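Local coordinates for protein pullulanase (Bacillus acidopullulyticus, PDB 2WAN) that hydrolyses alpha-1,6-glucosidic linkages in pullulan and probably the branch points of starch-type polysaccharides, at residues Y311-G315 / N316-N320; A522-E526 / G527-I531; D708-K711 / N712-G716. All coordinates share one frame; numbering follows the deposited sequence. Where two conformers were deposited one is given.

Interaction 1 (Y311-G315 / N316-N320)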
ATOM      1  N   TYR A 311       4.904 -11.193 -24.423  1.00 18.27           N
ATOM      2  CA  TYR A 311       5.878 -11.308 -23.326  1.00 17.45           C
ATOM      3  C   TYR A 311       5.197 -11.597 -21.994  1.00 19.07           C
ATOM      4  O   TYR A 311       5.821 -11.444 -20.934  1.00 18.28           O
ATOM      5  CB  TYR A 311       6.715 -10.024 -23.198  1.00 17.30           C
ATOM      6  CG  TYR A 311       7.294  -9.557 -24.516  1.00 21.14           C
ATOM      7  CD1 TYR A 311       8.303 -10.286 -25.143  1.00 24.82           C
ATOM      8  CD2 TYR A 311       6.828  -8.399 -25.137  1.00 19.61           C
ATOM      9  CE1 TYR A 311       8.832  -9.885 -26.359  1.00 23.53           C
ATOM     10  CE2 TYR A 311       7.364  -7.975 -26.366  1.00 20.05           C
ATOM     11  CZ  TYR A 311       8.366  -8.733 -26.962  1.00 22.51           C
ATOM     12  OH  TYR A 311       8.913  -8.370 -28.180  1.00 21.37           O
ATOM     13  N   ASP A 312       3.933 -12.014 -22.047  1.00 17.24           N
ATOM     14  CA  ASP A 312       3.170 -12.263 -20.834  0.50 19.42           C
ATOM     15  C   ASP A 312       3.021 -13.752 -20.526  1.00 19.03           C
ATOM     16  O   ASP A 312       2.281 -14.488 -21.195  1.00 18.05           O
ATOM     17  CB  ASP A 312       1.811 -11.572 -20.885  0.50 20.50           C
ATOM     18  CG  ASP A 312       0.998 -11.826 -19.642  0.50 26.82           C
ATOM     19  OD1 ASP A 312       1.518 -11.537 -18.537  0.50 18.97           O
ATOM     20  OD2 ASP A 312      -0.142 -12.334 -19.774  0.50 28.87           O
ATOM     21  N   TYR A 313       3.742 -14.191 -19.504  1.00 17.58           N
ATOM     22  CA  TYR A 313       3.733 -15.594 -19.105  1.00 15.89           C
ATOM     23  C   TYR A 313       2.777 -15.832 -17.954  1.00 17.81           C
ATOM     24  O   TYR A 313       2.924 -15.236 -16.887  1.00 18.82           O
ATOM     25  CB  TYR A 313       5.140 -16.062 -18.724  1.00 15.46           C
ATOM     26  CG  TYR A 313       5.174 -17.545 -18.363  1.00 12.87           C
ATOM     27  CD1 TYR A 313       5.057 -18.522 -19.352  1.00 16.44           C
ATOM     28  CD2 TYR A 313       5.304 -17.967 -17.033  1.00 19.50           C
ATOM     29  CE1 TYR A 313       5.067 -19.874 -19.041  1.00 16.66           C
ATOM     30  CE2 TYR A 313       5.326 -19.325 -16.706  1.00 15.24           C
ATOM     31  CZ  TYR A 313       5.205 -20.278 -17.726  1.00 15.63           C
ATOM     32  OH  TYR A 313       5.212 -21.624 -17.441  1.00 16.97           O
ATOM     33  N   SER A 314       1.807 -16.711 -18.170  1.00 18.35           N
ATOM     34  CA  SER A 314       0.752 -16.920 -17.187  1.00 20.44           C
ATOM     35  C   SER A 314       0.851 -18.242 -16.422  1.00 19.29           C
ATOM     36  O   SER A 314      -0.032 -18.553 -15.616  1.00 20.92           O
ATOM     37  CB  SER A 314      -0.625 -16.760 -17.838  1.00 21.95           C
ATOM     38  OG  SER A 314      -0.840 -17.734 -18.837  1.00 25.74           O
ATOM     39  N   GLY A 315       1.907 -19.018 -16.661  1.00 18.02           N
ATOM     40  CA  GLY A 315       2.091 -20.280 -15.922  1.00 16.78           C
ATOM     41  C   GLY A 315       2.335 -20.058 -14.433  1.00 19.11           C
ATOM     42  O   GLY A 315       2.708 -18.959 -14.016  1.00 20.37           O
ATOM     43  N   ASN A 316       2.154 -21.115 -13.640  1.00 18.07           N
ATOM     44  CA  ASN A 316       2.277 -21.026 -12.180  1.00 18.26           C
ATOM     45  C   ASN A 316       3.599 -21.604 -11.662  1.00 16.29           C
ATOM     46  O   ASN A 316       3.736 -21.854 -10.465  1.00 18.14           O
ATOM     47  CB  ASN A 316       1.091 -21.742 -11.509  1.00 20.58           C
ATOM     48  CG  ASN A 316       1.025 -23.242 -11.860  1.00 29.90           C
ATOM     49  OD1 ASN A 316       1.962 -23.811 -12.433  1.00 33.06           O
ATOM     50  ND2 ASN A 316      -0.088 -23.881 -11.516  1.00 36.20           N
ATOM     51  N   ASP A 317       4.573 -21.775 -12.565  1.00 14.70           N
ATOM     52  CA  ASP A 317       5.817 -22.473 -12.263  1.00 15.54           C
ATOM     53  C   ASP A 317       7.082 -21.598 -12.271  1.00 15.50           C
ATOM     54  O   ASP A 317       8.201 -22.128 -12.345  1.00 16.59           O
ATOM     55  CB  ASP A 317       6.001 -23.678 -13.208  1.00 15.87           C
ATOM     56  CG  ASP A 317       6.197 -23.265 -14.650  1.00 19.29           C
ATOM     57  OD1 ASP A 317       5.686 -22.196 -15.049  1.00 18.13           O
ATOM     58  OD2 ASP A 317       6.857 -24.020 -15.394  1.00 20.09           O
ATOM     59  N   LEU A 318       6.941 -20.274 -12.192  1.00 13.23           N
ATOM     60  CA  LEU A 318       8.159 -19.466 -12.026  1.00 12.49           C
ATOM     61  C   LEU A 318       8.870 -19.844 -10.715  1.00 14.99           C
ATOM     62  O   LEU A 318       8.219 -20.067  -9.675  1.00 13.57           O
ATOM     63  CB  LEU A 318       7.886 -17.956 -12.115  1.00 11.50           C
ATOM     64  CG  LEU A 318       7.401 -17.435 -13.483  1.00 13.31           C
ATOM     65  CD1 LEU A 318       7.122 -15.919 -13.400  1.00 12.51           C
ATOM     66  CD2 LEU A 318       8.415 -17.726 -14.583  1.00 14.08           C
ATOM     67  N   GLY A 319      10.196 -19.932 -10.786  1.00 12.23           N
ATOM     68  CA  GLY A 319      11.018 -20.365  -9.665  1.00 13.67           C
ATOM     69  C   GLY A 319      11.541 -21.776  -9.859  1.00 14.76           C
ATOM     70  O   GLY A 319      11.794 -22.190 -10.996  1.00 14.11           O
ATOM     71  N   ASN A 320      11.725 -22.504  -8.764  1.00 13.82           N
ATOM     72  CA  ASN A 320      12.108 -23.920  -8.851  1.00 15.27           C
ATOM     73  C   ASN A 320      10.982 -24.804  -8.338  1.00 15.06           C
ATOM     74  O   ASN A 320      10.262 -24.439  -7.400  1.00 16.79           O
ATOM     75  CB  ASN A 320      13.438 -24.215  -8.133  1.00 13.25           C
ATOM     76  CG  ASN A 320      13.349 -24.031  -6.619  1.00 14.40           C
ATOM     77  OD1 ASN A 320      13.604 -22.929  -6.087  1.00 15.03           O
ATOM     78  ND2 ASN A 320      12.991 -25.098  -5.919  1.00 13.55           N
TER
HETATM   79  O   HOH W   1       4.435 -18.535 -11.347  1.00 18.30           O

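Interaction 2 (A522-E526 / G527-I531)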
ATOM      1  N   ALA A 522      15.112 -16.337  13.095  1.00 10.07           N
ATOM      2  CA  ALA A 522      15.248 -17.790  13.253  1.00  9.97           C
ATOM      3  C   ALA A 522      16.386 -18.103  14.212  1.00  8.70           C
ATOM      4  O   ALA A 522      17.282 -17.266  14.393  1.00 11.04           O
ATOM      5  CB  ALA A 522      15.523 -18.439  11.897  1.00 10.18           C
ATOM      6  N   THR A 523      16.377 -19.311  14.795  1.00  8.79           N
ATOM      7  CA  THR A 523      17.469 -19.721  15.678  1.00  8.44           C
ATOM      8  C   THR A 523      18.800 -19.879  14.914  1.00 11.05           C
ATOM      9  O   THR A 523      19.889 -19.813  15.501  1.00 12.57           O
ATOM     10  CB  THR A 523      17.154 -21.005  16.482  1.00 10.35           C
ATOM     11  OG1 THR A 523      16.935 -22.106  15.590  1.00 12.00           O
ATOM     12  CG2 THR A 523      15.928 -20.799  17.370  1.00 12.07           C
ATOM     13  N   THR A 524      18.688 -20.080  13.608  1.00 11.27           N
ATOM     14  CA  THR A 524      19.846 -20.082  12.712  1.00  9.36           C
ATOM     15  C   THR A 524      19.409 -19.622  11.315  1.00  9.62           C
ATOM     16  O   THR A 524      18.290 -19.915  10.882  1.00 10.17           O
ATOM     17  CB  THR A 524      20.501 -21.492  12.602  1.00 11.01           C
ATOM     18  OG1 THR A 524      21.626 -21.423  11.713  1.00 10.29           O
ATOM     19  CG2 THR A 524      19.520 -22.511  12.031  1.00 11.97           C
ATOM     20  N   PRO A 525      20.293 -18.906  10.605  1.00  9.71           N
ATOM     21  CA  PRO A 525      19.967 -18.541   9.222  1.00  8.92           C
ATOM     22  C   PRO A 525      20.252 -19.660   8.232  1.00 10.60           C
ATOM     23  O   PRO A 525      19.937 -19.539   7.052  1.00 11.57           O
ATOM     24  CB  PRO A 525      20.895 -17.348   8.960  1.00 10.51           C
ATOM     25  CG  PRO A 525      22.066 -17.609   9.787  1.00 12.47           C
ATOM     26  CD  PRO A 525      21.540 -18.253  11.051  1.00 10.49           C
ATOM     27  N   GLU A 526      20.840 -20.745   8.720  1.00 12.79           N
ATOM     28  CA  GLU A 526      21.140 -21.884   7.863  1.00  9.32           C
ATOM     29  C   GLU A 526      19.882 -22.620   7.447  1.00  8.92           C
ATOM     30  O   GLU A 526      19.046 -22.983   8.295  1.00 11.80           O
ATOM     31  CB  GLU A 526      22.060 -22.875   8.594  1.00  9.73           C
ATOM     32  CG  GLU A 526      23.479 -22.350   8.917  1.00 11.28           C
ATOM     33  CD  GLU A 526      24.334 -22.132   7.664  1.00 16.92           C
ATOM     34  OE1 GLU A 526      23.962 -22.628   6.587  1.00 15.62           O
ATOM     35  OE2 GLU A 526      25.367 -21.450   7.758  1.00 15.33           O
ATOM     36  N   GLY A 527      19.793 -22.891   6.148  1.00  9.98           N
ATOM     37  CA  GLY A 527      18.794 -23.831   5.624  1.00 10.29           C
ATOM     38  C   GLY A 527      17.358 -23.431   5.898  1.00 12.56           C
ATOM     39  O   GLY A 527      16.998 -22.259   5.811  1.00 12.44           O
ATOM     40  N   THR A 528      16.557 -24.422   6.288  1.00 11.47           N
ATOM     41  CA  THR A 528      15.114 -24.245   6.377  1.00 11.00           C
ATOM     42  C   THR A 528      14.573 -24.019   7.787  1.00 11.31           C
ATOM     43  O   THR A 528      13.357 -24.014   7.961  1.00 11.86           O
ATOM     44  CB  THR A 528      14.364 -25.431   5.743  1.00  9.80           C
ATOM     45  OG1 THR A 528      14.698 -26.637   6.455  1.00 13.04           O
ATOM     46  CG2 THR A 528      14.737 -25.575   4.284  1.00 13.90           C
ATOM     47  N   ALA A 529      15.434 -23.850   8.791  1.00  9.28           N
ATOM     48  CA  ALA A 529      14.940 -23.566  10.154  1.00 10.81           C
ATOM     49  C   ALA A 529      14.035 -22.338  10.162  1.00 10.75           C
ATOM     50  O   ALA A 529      13.041 -22.301  10.888  1.00 11.50           O
ATOM     51  CB  ALA A 529      16.078 -23.375  11.141  1.00 11.66           C
ATOM     52  N   ARG A 530      14.375 -21.334   9.359  1.00 11.68           N
ATOM     53  CA  ARG A 530      13.554 -20.109   9.306  1.00  9.50           C
ATOM     54  C   ARG A 530      12.120 -20.393   8.834  1.00  8.84           C
ATOM     55  O   ARG A 530      11.177 -19.724   9.273  1.00 10.56           O
ATOM     56  CB  ARG A 530      14.199 -19.069   8.414  1.00  9.87           C
ATOM     57  CG  ARG A 530      14.362 -19.528   6.962  1.00  8.60           C
ATOM     58  CD  ARG A 530      15.062 -18.440   6.175  1.00  9.39           C
ATOM     59  NE  ARG A 530      16.510 -18.334   6.434  1.00  9.89           N
ATOM     60  CZ  ARG A 530      17.231 -17.241   6.195  1.00 12.36           C
ATOM     61  NH1 ARG A 530      16.658 -16.103   5.771  1.00  9.37           N
ATOM     62  NH2 ARG A 530      18.539 -17.279   6.390  1.00 11.69           N
ATOM     63  N   ILE A 531      11.972 -21.387   7.952  1.00 10.12           N
ATOM     64  CA  ILE A 531      10.655 -21.767   7.423  1.00  8.93           C
ATOM     65  C   ILE A 531       9.854 -22.472   8.515  1.00 11.25           C
ATOM     66  O   ILE A 531       8.733 -22.056   8.833  1.00  9.59           O
ATOM     67  CB  ILE A 531      10.779 -22.646   6.164  1.00  7.50           C
ATOM     68  CG1 ILE A 531      11.543 -21.889   5.065  1.00 10.22           C
ATOM     69  CG2 ILE A 531       9.377 -23.082   5.666  1.00  9.56           C
ATOM     70  CD1 ILE A 531      11.665 -22.663   3.719  1.00 11.65           C
TER
HETATM   71  O   HOH W   2      17.114 -20.686   8.499  1.00 10.25           O

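Interaction 3 (D708-K711 / N712-G716)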
ATOM      1  N   ASP A 708     -17.292  16.362  15.508  1.00 14.06           N
ATOM      2  CA  ASP A 708     -17.787  15.859  14.217  1.00 15.71           C
ATOM      3  C   ASP A 708     -16.863  14.812  13.604  1.00 14.23           C
ATOM      4  O   ASP A 708     -17.343  13.847  13.001  1.00 13.75           O
ATOM      5  CB  ASP A 708     -18.021  16.996  13.215  1.00 18.28           C
ATOM      6  CG  ASP A 708     -19.194  17.881  13.602  1.00 24.54           C
ATOM      7  OD1 ASP A 708     -20.128  17.401  14.284  1.00 25.20           O
ATOM      8  OD2 ASP A 708     -19.174  19.065  13.217  1.00 32.26           O
ATOM      9  N   VAL A 709     -15.553  15.020  13.732  1.00 14.59           N
ATOM     10  CA  VAL A 709     -14.574  14.038  13.253  1.00 14.43           C
ATOM     11  C   VAL A 709     -14.795  12.703  13.986  1.00 14.38           C
ATOM     12  O   VAL A 709     -14.840  11.620  13.375  1.00 12.30           O
ATOM     13  CB  VAL A 709     -13.128  14.551  13.447  1.00 15.03           C
ATOM     14  CG1 VAL A 709     -12.127  13.432  13.317  1.00 13.15           C
ATOM     15  CG2 VAL A 709     -12.815  15.639  12.414  1.00 16.87           C
ATOM     16  N   ILE A 710     -14.970  12.783  15.296  1.00 12.84           N
ATOM     17  CA  ILE A 710     -15.181  11.561  16.096  1.00 11.33           C
ATOM     18  C   ILE A 710     -16.494  10.871  15.740  1.00 12.78           C
ATOM     19  O   ILE A 710     -16.550   9.639  15.633  1.00 11.55           O
ATOM     20  CB  ILE A 710     -15.095  11.859  17.624  1.00 11.10           C
ATOM     21  CG1 ILE A 710     -13.691  12.377  18.010  1.00 11.34           C
ATOM     22  CG2 ILE A 710     -15.465  10.623  18.454  1.00 12.42           C
ATOM     23  CD1 ILE A 710     -12.493  11.479  17.584  1.00 15.12           C
ATOM     24  N   LYS A 711     -17.564  11.650  15.577  1.00 10.73           N
ATOM     25  CA  LYS A 711     -18.835  11.062  15.147  1.00 12.27           C
ATOM     26  C   LYS A 711     -18.679  10.313  13.819  1.00 10.26           C
ATOM     27  O   LYS A 711     -19.215   9.218  13.647  1.00 11.24           O
ATOM     28  CB  LYS A 711     -19.909  12.149  15.034  1.00 11.78           C
ATOM     29  CG  LYS A 711     -20.384  12.644  16.412  1.00 15.19           C
ATOM     30  CD  LYS A 711     -21.284  13.869  16.294  1.00 17.66           C
ATOM     31  CE  LYS A 711     -22.704  13.520  15.933  1.00 26.41           C
ATOM     32  NZ  LYS A 711     -23.594  14.671  16.292  1.00 32.58           N
ATOM     33  N   ASN A 712     -17.954  10.907  12.877  1.00 10.79           N
ATOM     34  CA  ASN A 712     -17.744  10.256  11.589  1.00 12.77           C
ATOM     35  C   ASN A 712     -16.954   8.953  11.704  1.00 14.25           C
ATOM     36  O   ASN A 712     -17.227   8.001  10.969  1.00 12.60           O
ATOM     37  CB  ASN A 712     -17.088  11.211  10.597  1.00 13.79           C
ATOM     38  CG  ASN A 712     -18.098  12.041   9.859  1.00 16.96           C
ATOM     39  OD1 ASN A 712     -18.782  11.550   8.962  1.00 17.35           O
ATOM     40  ND2 ASN A 712     -18.216  13.311  10.244  1.00 20.33           N
ATOM     41  N   GLY A 713     -15.997   8.918  12.632  1.00 11.64           N
ATOM     42  CA  GLY A 713     -15.275   7.673  12.941  1.00 11.58           C
ATOM     43  C   GLY A 713     -16.127   6.627  13.656  1.00 10.00           C
ATOM     44  O   GLY A 713     -15.997   5.429  13.387  1.00 11.72           O
ATOM     45  N   VAL A 714     -16.994   7.070  14.571  1.00  8.74           N
ATOM     46  CA  VAL A 714     -17.879   6.148  15.317  1.00  8.89           C
ATOM     47  C   VAL A 714     -18.762   5.331  14.354  1.00 10.38           C
ATOM     48  O   VAL A 714     -18.991   4.143  14.566  1.00 11.92           O
ATOM     49  CB  VAL A 714     -18.771   6.917  16.360  1.00  8.92           C
ATOM     50  CG1 VAL A 714     -20.005   6.099  16.728  1.00  8.58           C
ATOM     51  CG2 VAL A 714     -17.967   7.291  17.614  1.00 11.27           C
ATOM     52  N   ILE A 715     -19.237   5.964  13.284  1.00  9.89           N
ATOM     53  CA  ILE A 715     -20.126   5.258  12.351  1.00  9.66           C
ATOM     54  C   ILE A 715     -19.374   4.477  11.256  1.00 10.28           C
ATOM     55  O   ILE A 715     -19.955   4.126  10.231  1.00 11.00           O
ATOM     56  CB  ILE A 715     -21.213   6.197  11.733  1.00  9.92           C
ATOM     57  CG1 ILE A 715     -20.600   7.294  10.870  1.00 11.35           C
ATOM     58  CG2 ILE A 715     -22.092   6.805  12.836  1.00 11.67           C
ATOM     59  CD1 ILE A 715     -21.672   8.083  10.068  1.00 12.83           C
ATOM     60  N   GLY A 716     -18.095   4.183  11.498  1.00 10.00           N
ATOM     61  CA  GLY A 716     -17.297   3.375  10.577  1.00  9.13           C
ATOM     62  C   GLY A 716     -17.022   4.085   9.270  1.00  9.93           C
ATOM     63  O   GLY A 716     -16.884   3.420   8.238  1.00 12.75           O
TER

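Interaction 1 (Y311-G315 / N316-N320)
Tyr313 OH donates a short hydrogen bond to Asp317 OD1, 2.5 Å away. The carboxylate oxygen is met on its syn side, with the donor 16° out of the carboxylate plane. OD1 lies near the plane of the phenol ring, at its edge. The two side chains cross at about a right angle, and their planes are turned 37° apart. The torsions explain the meeting. Tyr313 has CG trans to its backbone N (chi1 -177°), which lays the ring along the following residues. Asp317 swings CG between its N and its carbonyl carbon, which brings the acid back to the phenol. One ring face is occupied by the chain itself: Gly315 N sits 3.4 Å above the plane, offset toward the rim. Leu318 adds an apolar touch, its CD2 lying 4.0 Å from Tyr313 CD2 in an oblique approach. A water closes the backbone of the bend. It lies 3.2 Å from Gly315 O, within donating range, and accepts from Leu318 N. Lys601 NZ also bonds to Gly315 O. Strand 319-322, which belongs to the CBM48 family region, begins directly afterwards. Outside the bend, Asp317 OD2 forms a salt bridge with Arg330 NE on the neighbouring strand 326-332. Met598 of helix 597-614 touches both Tyr313 and Leu318. Asp317 thus divides its two oxygens between a phenol and a guanidinium. Both partners probably favour the ionised carboxylate, and the short bond suggests a strongly polarised phenol O-H.

Interaction 2 (A522-E526 / G527-I531)
The guanidinium of Arg530 meets Pro525 O at its edge, only 4° out of its plane. NH2 donates to that carbonyl at 2.7 Å, with an N-H...O angle of 170°. The donor lies in the carbonyl plane, on a lone pair of the oxygen. Pro525 CB also approaches NH2, at 3.5 Å. The shape of the arginine allows this. CG stands between the backbone N and the carbonyl carbon (chi1 61°). A bend at chi3 then folds the group back over the preceding turn. A water fills the angle between arginine and backbone. It accepts from Arg530 N at 2.9 Å and from Arg530 NE at 3.2 Å. It lies in donating range of two carbonyls, Thr524 O and Gly527 O. At the start of the segment Ala522 CB packs on Arg530 CA, 3.7 Å away. Thr524 CG2 touches Ala529 CB at the same distance, 3.7 Å. Thr524 OG1 accepts from Glu526 N at 3.2 Å, which makes an ST turn. NH1 of Arg530, the other terminal nitrogen, forms salt bridges with Glu493 and Glu499. The buried arginine therefore ties the loop to two carboxylates and to a proline carbonyl. The bond from Arg530 to Pro525 spans a type II' beta turn from Glu526 to Ala529, with Gly527 at positive phi. The turn leads straight into helix 529-543, with Thr528 at the N-cap position, though its side chain makes no capping bond, in the alpha-amylase family region of the enzyme.

Interaction 3 (D708-K711 / N712-G716)
Asn712 turns its side chain back along helix 707-714 toward Asp708, one turn earlier, near the helix end that a Schellman motif closes. Its amide ND2 donates to Asp708 O at 2.9 Å, with an N-H...O angle of 147°. The donor stands above the carbonyl plane, not on a lone pair. Asn712 N reaches the same oxygen from the opposite face, at 3.0 Å. Asp708 O is therefore gripped by two N-H groups of one residue. A chi1 of -87° swings the amide back beside the preceding turn. The bond then fixes which way the amide points. Ile710 and Val714 lie one turn apart on another side of the helix. Their CG2 methyls come within 4.3 Å of each other. Val714 CG2 also rests against Ile710 O, 3.4 Å away, beside the regular bond from Val714 N to that oxygen. This apolar side faces the C-terminal beta strands: Val714 touches Leu842, Phe844 and Phe854, while Ile710 touches Val852. Lys711, its chain bent at chi3, makes a cation-pi contact with Phe844. Ile715 is the first residue to leave helical angles. Its CG1 and CG2 both stay near Lys711 O, and its N still donates to that oxygen in a longer bond of 3.3 Å. Gly716 follows with positive phi as the C-prime residue. Ser717 N returns to Asn712 O to complete the motif, and Gly716 N bonds to Gly713 O at 3.1 Å.

Overall arrangement
The three contacts follow one another along the chain, and each is local. Interaction 1 leads into strand 319-322, in the CBM48 family region. Interaction 2 introduces helix 529-543, in the alpha-amylase family region. Interaction 3 ends helix 707-714, which packs against strands 842-844 and 852-856. Centres of interactions 1 and 2 are about 27 Å apart, with nearest atoms about 10 Å apart. Interaction 3 lies about 46 Å from each of them, centre to centre, and across the chain's centre from interaction 1. None touches another. They mark a loop before a strand, a turn before a helix and the end of another helix, at separate points of a multidomain enzyme built round a parallel eight-stranded barrel.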